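Local structure of 5' nucleotidase family protein (4Q7F) at residues 72-77 / 117-122; 105-110 / 128-133; 132-137 / 160-165. The protein belongs to the 5'-nucleotidase family, joining a calcineurin-like metallophosphoesterase domain, which holds a manganese and a magnesium ion, to a C-terminal 5'-nucleotidase domain. All blocks are in the same frame, centred on the assembly; numbering follows the deposited sequence.

Contact 1: 72-77 / 117-122; sequences DFLQGS and PYLKDT. With MN (manganese (II) ion), chain C; MG (magnesium ion), chain B.
Leu74 and Tyr118 both hold CG anti to the backbone N (chi1 -167° and -174°), and from there the leucine's branch point meets the tyrosine ring. The two side chains cross obliquely, and the leucine meets the edge of the phenol ring, with Leu74 CG 3.7 Å from Tyr118 CE2 and near the ring plane. Of the leucine methyls, CD2 also touches Leu119 CD1, while CD1 reaches tip to tip toward Thr122, 3.8 Å from its OG1. Phe73 adds a second tip-to-tip contact: Thr122 CG2 lies at the edge of its ring, 4.0 Å from CE1.

Although Leu74 CD1 packs against it, the threonine hydroxyl has polar partners too. Thr122 OG1 donates to Tyr118 O one turn back (3.0 Å) and also has a polar partner in Ser90. The helical bond from Thr122 N reaches the same carbonyl from the opposite face, so two donors grip it. Across the contact the polar link is a single water, which donates to Leu74 O at 2.7 Å and lies 2.8 Å from Tyr118 OH.

Just ahead of this packing, Asp72 OD2 bridges the two metals, 2.2 Å from manganese and 2.3 Å from magnesium, as the aspartate of the Gly-Asp motif does in calcineurin-like metallophosphoesterases. The metal-bearing loop, which runs from strand 65-69 to helix 78-85, is thus backed by helix 116-125, and helix 91-99 closes in on both, with Leu93 against Leu74 and Val94 against Thr122.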
loop_
_atom_site.group_PDB
_atom_site.type_symbol
_atom_site.label_atom_id
_atom_site.label_comp_id
_atom_site.label_asym_id
_atom_site.label_seq_id
_atom_site.Cartn_x
_atom_site.Cartn_y
_atom_site.Cartn_z
ATOM N N ASP A 72 -5.692 1.634 -5.822
ATOM C CA ASP A 72 -4.954 0.487 -5.281
ATOM C C ASP A 72 -5.739 -0.766 -5.550
ATOM O O ASP A 72 -6.051 -1.544 -4.633
ATOM C CB ASP A 72 -4.598 0.647 -3.793
ATOM C CG ASP A 72 -3.319 1.461 -3.580
ATOM O OD1 ASP A 72 -2.761 1.984 -4.578
ATOM O OD2 ASP A 72 -2.879 1.585 -2.414
ATOM N N PHE A 73 -6.036 -0.967 -6.825
ATOM C CA PHE A 73 -6.798 -2.116 -7.271
ATOM C C PHE A 73 -6.009 -3.079 -8.150
ATOM O O PHE A 73 -6.435 -4.206 -8.376
ATOM C CB PHE A 73 -8.036 -1.668 -8.072
ATOM C CG PHE A 73 -7.724 -0.996 -9.391
ATOM C CD1 PHE A 73 -7.595 -1.741 -10.554
ATOM C CD2 PHE A 73 -7.574 0.373 -9.468
ATOM C CE1 PHE A 73 -7.314 -1.134 -11.747
ATOM C CE2 PHE A 73 -7.319 0.991 -10.666
ATOM C CZ PHE A 73 -7.176 0.236 -11.811
ATOM N N LEU A 74 -4.857 -2.666 -8.623
ATOM C CA LEU A 74 -4.113 -3.476 -9.595
ATOM C C LEU A 74 -2.990 -4.304 -9.005
ATOM O O LEU A 74 -2.467 -5.198 -9.657
ATOM C CB LEU A 74 -3.608 -2.522 -10.682
ATOM C CG LEU A 74 -3.045 -3.051 -11.984
ATOM C CD1 LEU A 74 -4.064 -3.909 -12.715
ATOM C CD2 LEU A 74 -2.645 -1.837 -12.821
ATOM N N GLN A 75 -2.633 -4.024 -7.761
ATOM C CA GLN A 75 -1.557 -4.737 -7.074
ATOM C C GLN A 75 -1.958 -5.008 -5.632
ATOM O O GLN A 75 -2.755 -4.272 -5.049
ATOM C CB GLN A 75 -0.286 -3.873 -7.093
ATOM C CG GLN A 75 0.967 -4.487 -6.447
ATOM C CD GLN A 75 0.980 -4.422 -4.922
ATOM O OE1 GLN A 75 0.294 -3.600 -4.306
ATOM N NE2 GLN A 75 1.781 -5.289 -4.304
ATOM N N GLY A 76 -1.414 -6.075 -5.052
ATOM C CA GLY A 76 -1.627 -6.312 -3.655
ATOM C C GLY A 76 -1.686 -7.739 -3.218
ATOM O O GLY A 76 -1.035 -8.108 -2.275
ATOM N N SER A 77 -2.446 -8.554 -3.925
ATOM C CA SER A 77 -2.657 -9.911 -3.494
ATOM C C SER A 77 -1.907 -10.898 -4.368
ATOM O O SER A 77 -1.434 -10.531 -5.425
ATOM C CB SER A 77 -4.144 -10.219 -3.597
ATOM O OG SER A 77 -4.523 -10.401 -4.956
ATOM N N PRO A 117 3.071 0.973 -19.120
ATOM C CA PRO A 117 2.321 0.287 -20.172
ATOM C C PRO A 117 1.272 -0.690 -19.626
ATOM O O PRO A 117 0.181 -0.808 -20.191
ATOM C CB PRO A 117 3.405 -0.474 -20.957
ATOM C CG PRO A 117 4.656 0.259 -20.690
ATOM C CD PRO A 117 4.525 0.801 -19.287
ATOM N N TYR A 118 1.604 -1.394 -18.554
ATOM C CA TYR A 118 0.668 -2.311 -17.926
ATOM C C TYR A 118 -0.549 -1.504 -17.424
ATOM O O TYR A 118 -1.680 -1.869 -17.690
ATOM C CB TYR A 118 1.351 -3.058 -16.797
ATOM C CG TYR A 118 0.518 -4.137 -16.152
ATOM C CD1 TYR A 118 0.420 -5.410 -16.722
ATOM C CD2 TYR A 118 -0.130 -3.906 -14.953
ATOM C CE1 TYR A 118 -0.327 -6.401 -16.110
ATOM C CE2 TYR A 118 -0.853 -4.885 -14.335
ATOM C CZ TYR A 118 -0.961 -6.126 -14.916
ATOM O OH TYR A 118 -1.706 -7.084 -14.272
ATOM N N LEU A 119 -0.295 -0.362 -16.779
ATOM C CA LEU A 119 -1.374 0.502 -16.287
ATOM C C LEU A 119 -2.234 1.047 -17.433
ATOM O O LEU A 119 -3.470 0.934 -17.402
ATOM C CB LEU A 119 -0.814 1.657 -15.468
ATOM C CG LEU A 119 -1.849 2.651 -14.934
ATOM C CD1 LEU A 119 -2.930 1.942 -14.118
ATOM C CD2 LEU A 119 -1.185 3.742 -14.113
ATOM N N LYS A 120 -1.583 1.619 -18.448
ATOM C CA LYS A 120 -2.307 2.181 -19.584
ATOM C C LYS A 120 -3.201 1.132 -20.244
ATOM O O LYS A 120 -4.365 1.417 -20.561
ATOM C CB LYS A 120 -1.357 2.803 -20.612
ATOM C CG LYS A 120 -0.638 4.072 -20.146
ATOM C CD LYS A 120 0.122 4.696 -21.304
ATOM C CE LYS A 120 0.810 5.992 -20.912
ATOM N NZ LYS A 120 1.648 6.535 -22.028
ATOM N N ASP A 121 -2.655 -0.065 -20.480
ATOM C CA ASP A 121 -3.436 -1.174 -21.057
ATOM C C ASP A 121 -4.666 -1.501 -20.175
ATOM O O ASP A 121 -5.763 -1.786 -20.673
ATOM C CB ASP A 121 -2.565 -2.418 -21.184
ATOM C CG ASP A 121 -3.325 -3.603 -21.709
ATOM O OD1 ASP A 121 -3.750 -3.559 -22.881
ATOM O OD2 ASP A 121 -3.500 -4.595 -20.945
ATOM N N THR A 122 -4.456 -1.490 -18.862
ATOM C CA THR A 122 -5.518 -1.739 -17.902
ATOM C C THR A 122 -6.635 -0.686 -18.046
ATOM O O THR A 122 -7.840 -1.033 -18.222
ATOM C CB THR A 122 -4.939 -1.780 -16.462
ATOM O OG1 THR A 122 -4.091 -2.926 -16.335
ATOM C CG2 THR A 122 -6.018 -1.872 -15.422
HETATM MN MN MN C . -3.345 0.708 -0.481
HETATM MG MG MG B . -2.094 3.594 -1.663
HETATM O O HOH W 1 -2.035 -7.168 -11.506
HETATM O O HOH W 2 -1.889 2.284 0.239
HETATM O O HOH W 3 -1.127 -0.140 0.083
#

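Contact 2: 105-110 / 128-133; sequences GTLGNH and YPVLCA. With MG (magnesium ion), chain B; 3D1 ((2R,3S,5R)-5-(6-amino-9H-purin-9-yl)-tetrahydro-2-(hydroxymethyl)furan-3-ol), chain D.
Leu107 and Val130 cross at about a right angle, with CG and CD2 of the leucine resting on one methyl, Val130 CG1, 3.7 Å from Leu107 CG. Its position anti to the backbone N (chi1 170°) makes CG1 the valine methyl that meets Leu107. The other leucine branch, CD1, turns to Cys132 and packs on its CB. Thr106 starts out away from 128-133; its CG2 still brushes Leu131 O, while OG1 bonds to Asn70.

Alongside this packing the backbones form a single parallel bridge. Gly105 N donates to Pro129 O (3.1 Å), and Leu131 N donates to Gly105 O in a short, nearly straight bond (2.6 Å, 174°). With helix 116-125 joining the two segments, the connection resembles a beta-alpha-beta crossover whose second strand is barely formed. The paths diverge by 41°, and at the next step a water is inserted, accepting from Leu107 N at 2.9 Å and donating to Leu131 O at 2.7 Å.

Beyond the bridge, 105-110 runs into the Gly-Asn-His-Glu motif of calcineurin-like metallophosphoesterases. Asn109 OD1 binds magnesium at 2.3 Å. His110 is held at both ring nitrogens: ND1 bonds to Asn113 OD1, and NE2 shares a hydrogen bond with O3' of 3D1 (2.8 Å).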
loop_
_atom_site.group_PDB
_atom_site.type_symbol
_atom_site.label_atom_id
_atom_site.label_comp_id
_atom_site.label_asym_id
_atom_site.label_seq_id
_atom_site.Cartn_x
_atom_site.Cartn_y
_atom_site.Cartn_z
ATOM N N GLY A 105 -13.607 5.494 -11.209
ATOM C CA GLY A 105 -12.555 5.237 -10.227
ATOM C C GLY A 105 -11.433 6.244 -10.262
ATOM O O GLY A 105 -11.482 7.245 -11.006
ATOM N N THR A 106 -10.435 5.989 -9.412
ATOM C CA THR A 106 -9.260 6.799 -9.294
ATOM C C THR A 106 -8.001 5.905 -9.293
ATOM O O THR A 106 -8.085 4.656 -9.190
ATOM C CB THR A 106 -9.256 7.601 -7.972
ATOM O OG1 THR A 106 -9.272 6.700 -6.866
ATOM C CG2 THR A 106 -10.454 8.535 -7.907
ATOM N N LEU A 107 -6.846 6.555 -9.384
ATOM C CA LEU A 107 -5.572 5.875 -9.389
ATOM C C LEU A 107 -4.933 5.953 -8.043
ATOM O O LEU A 107 -4.905 7.017 -7.415
ATOM C CB LEU A 107 -4.606 6.527 -10.380
ATOM C CG LEU A 107 -4.890 6.438 -11.865
ATOM C CD1 LEU A 107 -3.883 7.295 -12.595
ATOM C CD2 LEU A 107 -4.845 4.991 -12.342
ATOM N N GLY A 108 -4.432 4.804 -7.598
ATOM C CA GLY A 108 -3.663 4.712 -6.370
ATOM C C GLY A 108 -2.199 4.548 -6.754
ATOM O O GLY A 108 -1.880 4.317 -7.923
ATOM N N ASN A 109 -1.289 4.686 -5.780
ATOM C CA ASN A 109 0.118 4.548 -6.077
ATOM C C ASN A 109 0.535 3.182 -6.614
ATOM O O ASN A 109 1.443 3.097 -7.442
ATOM C CB ASN A 109 0.994 4.902 -4.856
ATOM C CG ASN A 109 0.660 4.067 -3.634
ATOM O OD1 ASN A 109 -0.426 4.191 -3.062
ATOM N ND2 ASN A 109 1.618 3.264 -3.189
ATOM N N HIS A 110 -0.098 2.123 -6.133
ATOM C CA HIS A 110 0.225 0.760 -6.563
ATOM C C HIS A 110 -0.186 0.430 -7.985
ATOM O O HIS A 110 0.236 -0.590 -8.535
ATOM C CB HIS A 110 -0.279 -0.266 -5.527
ATOM C CG HIS A 110 0.405 -0.133 -4.207
ATOM N ND1 HIS A 110 1.685 -0.590 -3.998
ATOM C CD2 HIS A 110 0.024 0.459 -3.048
ATOM C CE1 HIS A 110 2.056 -0.313 -2.761
ATOM N NE2 HIS A 110 1.075 0.347 -2.172
ATOM N N TYR A 128 -15.238 1.830 -17.586
ATOM C CA TYR A 128 -15.613 3.063 -16.926
ATOM C C TYR A 128 -14.346 3.911 -16.825
ATOM O O TYR A 128 -13.255 3.376 -16.877
ATOM C CB TYR A 128 -16.194 2.806 -15.534
ATOM C CG TYR A 128 -15.278 2.006 -14.637
ATOM C CD1 TYR A 128 -14.279 2.623 -13.889
ATOM C CD2 TYR A 128 -15.403 0.641 -14.555
ATOM C CE1 TYR A 128 -13.439 1.892 -13.076
ATOM C CE2 TYR A 128 -14.571 -0.105 -13.753
ATOM C CZ TYR A 128 -13.593 0.532 -13.014
ATOM O OH TYR A 128 -12.792 -0.227 -12.228
ATOM N N PRO A 129 -14.493 5.236 -16.686
ATOM C CA PRO A 129 -13.340 6.116 -16.612
ATOM C C PRO A 129 -12.628 6.140 -15.279
ATOM O O PRO A 129 -13.246 5.976 -14.231
ATOM C CB PRO A 129 -13.938 7.504 -16.853
ATOM C CG PRO A 129 -15.334 7.390 -16.389
ATOM C CD PRO A 129 -15.750 5.996 -16.801
ATOM N N VAL A 130 -11.322 6.360 -15.335
ATOM C CA VAL A 130 -10.512 6.509 -14.128
ATOM C C VAL A 130 -10.130 7.986 -14.092
ATOM O O VAL A 130 -9.534 8.503 -15.038
ATOM C CB VAL A 130 -9.306 5.563 -14.124
ATOM C CG1 VAL A 130 -8.354 5.910 -12.975
ATOM C CG2 VAL A 130 -9.784 4.123 -13.991
ATOM N N LEU A 131 -10.498 8.670 -13.010
ATOM C CA LEU A 131 -10.308 10.114 -12.931
ATOM C C LEU A 131 -9.085 10.475 -12.101
ATOM O O LEU A 131 -8.993 10.083 -10.944
ATOM C CB LEU A 131 -11.556 10.764 -12.332
ATOM C CG LEU A 131 -12.863 10.532 -13.118
ATOM C CD1 LEU A 131 -14.043 11.066 -12.317
ATOM C CD2 LEU A 131 -12.817 11.183 -14.489
ATOM N N CYS A 132 -8.148 11.195 -12.715
ATOM C CA CYS A 132 -6.925 11.659 -12.017
ATOM C C CYS A 132 -6.536 13.022 -12.560
ATOM O O CYS A 132 -5.957 13.125 -13.642
ATOM C CB CYS A 132 -5.784 10.680 -12.201
ATOM S SG CYS A 132 -4.308 11.195 -11.290
ATOM N N ALA A 133 -6.848 14.071 -11.806
ATOM C CA ALA A 133 -6.566 15.436 -12.252
ATOM C C ALA A 133 -5.166 15.980 -11.918
ATOM O O ALA A 133 -4.744 17.016 -12.463
ATOM C CB ALA A 133 -7.632 16.375 -11.691
HETATM MG MG MG B . -2.094 3.594 -1.663
HETATM O "O5'" 3D1 D . 2.880 4.841 2.131
HETATM C "C5'" 3D1 D . 3.655 3.735 1.678
HETATM C "C4'" 3D1 D . 2.875 2.914 0.665
HETATM O "O4'" 3D1 D . 3.802 2.013 0.076
HETATM C "C1'" 3D1 D . 3.531 0.658 0.444
HETATM N N9 3D1 D . 4.814 -0.030 0.756
HETATM C C4 3D1 D . 5.559 -0.581 -0.193
HETATM N N3 3D1 D . 5.429 -0.689 -1.535
HETATM C C2 3D1 D . 6.370 -1.321 -2.261
HETATM N N1 3D1 D . 7.488 -1.864 -1.708
HETATM C C6 3D1 D . 7.737 -1.821 -0.379
HETATM N N6 3D1 D . 8.871 -2.375 0.133
HETATM C C5 3D1 D . 6.748 -1.133 0.478
HETATM N N7 3D1 D . 6.600 -0.871 1.793
HETATM C C8 3D1 D . 5.435 -0.192 1.955
HETATM C "C2'" 3D1 D . 2.497 0.708 1.560
HETATM C "C3'" 3D1 D . 1.790 2.011 1.237
HETATM O "O3'" 3D1 D . 0.786 1.749 0.234
HETATM O O HOH W 4 -6.830 9.488 -9.502
HETATM O O HOH W 2 -1.889 2.284 0.239
#

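Contact 3: 132-137 / 160-165; sequences CANIYE and IGLTTQ
Asn134 faces Thr163 with its carboxamide and engages both polar backbone atoms of that one residue. ND2 donates to Thr163 O in a short, almost straight bond (2.7 Å, 175°) that lies in the amide plane and falls on a carbonyl lone pair. Thr163 N donates in return to Asn134 OD1 at 3.0 Å, tilted somewhat from the plane of the acceptor. The side chain thereby does what the backbone of an adjacent strand would do. CG stands between the backbone N and the carbonyl carbon (chi1 69°), where it also meets Leu162 CD2 at 3.7 Å; the two side chains cross at about a right angle.

One step back along the chain, a backbone bond takes over: Ala133 N donates to Gly161 O (2.7 Å, 171°), and the CA of Cys132 makes a CH···O contact with the same oxygen. Apolar contacts flank these bonds. Ala133 CB packs on Ile160 CG1 at 4.0 Å, and Ile135 CD1 lies obliquely against the CB and CG2 of Thr163, 3.9 Å from CB.

Farther out, Asn134 ND2 has a second acceptor in His182 O, and Ile187 of helix 184-198 leans on both Ala133 and Asn134. Ile160 bonds through its backbone to Val203 of strand 201-207, tying 155-163 into the six-stranded sheet, whereas strand 135-137 belongs to a small antiparallel sheet. The loop residues 132-134, bonded to strand 155-163, lead directly into that small sheet.

All eight touching residues are buried, and the polar bonds between the segments are made by amide groups, without charged partners. Paired with both the N and the O of one residue, the carboxamide has its rotation fixed, which implies a directional join, with the apolar contacts packed beside it.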
loop_
_atom_site.group_PDB
_atom_site.type_symbol
_atom_site.label_atom_id
_atom_site.label_comp_id
_atom_site.label_asym_id
_atom_site.label_seq_id
_atom_site.Cartn_x
_atom_site.Cartn_y
_atom_site.Cartn_z
ATOM N N CYS A 132 -8.148 11.195 -12.715
ATOM C CA CYS A 132 -6.925 11.659 -12.017
ATOM C C CYS A 132 -6.536 13.022 -12.560
ATOM O O CYS A 132 -5.957 13.125 -13.642
ATOM C CB CYS A 132 -5.784 10.680 -12.201
ATOM S SG CYS A 132 -4.308 11.195 -11.290
ATOM N N ALA A 133 -6.848 14.071 -11.806
ATOM C CA ALA A 133 -6.566 15.436 -12.252
ATOM C C ALA A 133 -5.166 15.980 -11.918
ATOM O O ALA A 133 -4.744 17.016 -12.463
ATOM C CB ALA A 133 -7.632 16.375 -11.691
ATOM N N ASN A 134 -4.420 15.288 -11.067
ATOM C CA ASN A 134 -3.126 15.826 -10.655
ATOM C C ASN A 134 -1.863 15.053 -11.054
ATOM O O ASN A 134 -0.765 15.343 -10.558
ATOM C CB ASN A 134 -3.150 16.082 -9.149
ATOM C CG ASN A 134 -3.190 14.811 -8.340
ATOM O OD1 ASN A 134 -3.818 13.842 -8.730
ATOM N ND2 ASN A 134 -2.499 14.809 -7.208
ATOM N N ILE A 135 -1.993 14.076 -11.942
ATOM C CA ILE A 135 -0.830 13.340 -12.431
ATOM C C ILE A 135 -0.784 13.588 -13.916
ATOM O O ILE A 135 -1.712 13.204 -14.660
ATOM C CB ILE A 135 -0.897 11.827 -12.167
ATOM C CG1 ILE A 135 -0.863 11.553 -10.669
ATOM C CG2 ILE A 135 0.267 11.120 -12.850
ATOM C CD1 ILE A 135 -0.867 10.083 -10.295
ATOM N N TYR A 136 0.271 14.260 -14.355
ATOM C CA TYR A 136 0.435 14.588 -15.766
ATOM C C TYR A 136 1.459 13.716 -16.458
ATOM O O TYR A 136 2.493 13.326 -15.864
ATOM C CB TYR A 136 0.852 16.053 -15.921
ATOM C CG TYR A 136 -0.275 17.062 -15.857
ATOM C CD1 TYR A 136 -1.086 17.185 -14.731
ATOM C CD2 TYR A 136 -0.490 17.944 -16.912
ATOM C CE1 TYR A 136 -2.111 18.127 -14.682
ATOM C CE2 TYR A 136 -1.492 18.897 -16.862
ATOM C CZ TYR A 136 -2.300 18.987 -15.750
ATOM O OH TYR A 136 -3.298 19.945 -15.730
ATOM N N GLU A 137 1.169 13.408 -17.710
ATOM C CA GLU A 137 2.094 12.696 -18.566
ATOM C C GLU A 137 2.411 13.719 -19.661
ATOM O O GLU A 137 1.541 14.081 -20.462
ATOM C CB GLU A 137 1.458 11.455 -19.143
ATOM C CG GLU A 137 2.404 10.668 -20.026
ATOM C CD GLU A 137 1.716 9.536 -20.755
ATOM O OE1 GLU A 137 0.521 9.648 -21.092
ATOM O OE2 GLU A 137 2.393 8.544 -21.038
ATOM N N ILE A 160 -14.183 15.115 -8.825
ATOM C CA ILE A 160 -12.792 15.283 -9.170
ATOM C C ILE A 160 -11.979 14.170 -8.520
ATOM O O ILE A 160 -12.130 13.908 -7.327
ATOM C CB ILE A 160 -12.243 16.672 -8.770
ATOM C CG1 ILE A 160 -10.780 16.793 -9.200
ATOM C CG2 ILE A 160 -12.371 16.922 -7.270
ATOM C CD1 ILE A 160 -10.216 18.203 -9.058
ATOM N N GLY A 161 -11.142 13.514 -9.330
ATOM C CA GLY A 161 -10.256 12.442 -8.879
ATOM C C GLY A 161 -8.837 12.951 -8.670
ATOM O O GLY A 161 -8.270 13.647 -9.512
ATOM N N LEU A 162 -8.264 12.597 -7.533
ATOM C CA LEU A 162 -6.931 13.031 -7.154
ATOM C C LEU A 162 -6.168 11.892 -6.539
ATOM O O LEU A 162 -6.763 10.980 -5.945
ATOM C CB LEU A 162 -7.028 14.173 -6.150
ATOM C CG LEU A 162 -7.599 15.464 -6.726
ATOM C CD1 LEU A 162 -8.099 16.421 -5.647
ATOM C CD2 LEU A 162 -6.574 16.118 -7.637
ATOM N N THR A 163 -4.844 11.960 -6.668
ATOM C CA THR A 163 -3.964 10.915 -6.176
ATOM C C THR A 163 -2.799 11.494 -5.351
ATOM O O THR A 163 -2.283 12.581 -5.629
ATOM C CB THR A 163 -3.391 10.117 -7.371
ATOM O OG1 THR A 163 -4.463 9.520 -8.138
ATOM C CG2 THR A 163 -2.464 9.025 -6.889
ATOM N N THR A 164 -2.408 10.783 -4.316
ATOM C CA THR A 164 -1.225 11.206 -3.510
ATOM C C THR A 164 -0.035 11.575 -4.422
ATOM O O THR A 164 0.353 10.823 -5.339
ATOM C CB THR A 164 -0.829 10.125 -2.494
ATOM O OG1 THR A 164 0.362 10.533 -1.768
ATOM C CG2 THR A 164 -0.578 8.789 -3.194
ATOM N N GLN A 165 0.544 12.745 -4.168
ATOM C CA GLN A 165 1.668 13.234 -4.960
ATOM C C GLN A 165 2.982 12.531 -4.628
ATOM O O GLN A 165 3.939 12.674 -5.363
ATOM C CB GLN A 165 1.875 14.736 -4.703
ATOM C CG GLN A 165 2.359 15.061 -3.288
ATOM C CD GLN A 165 2.342 16.545 -2.982
ATOM O OE1 GLN A 165 2.716 17.355 -3.810
ATOM N NE2 GLN A 165 1.924 16.903 -1.775
#

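All three contacts are essentially buried within the calcineurin-like domain, but their chemistry changes with their place. Contact 1 packs a loop on a helix through apolar side chains and one water; contact 2 pairs the end of strand 104-105 with a loop through a backbone bridge; contact 3 combines a backbone bond with a side-chain amide. Contacts 1 and 2 each send a ligand to the magnesium, and Asp72 OD1 probably accepts from His110 N, whereas contact 3 supplies no metal ligand, its Thr163 side chain lying about 8 Å from the magnesium. Contacts 2 and 3 share Cys132 and Ala133, and Thr163 OG1 probably bonds to Leu107 O. Helix 116-125 of contact 1 and strand 135-137 of contact 3 follow each other in the chain.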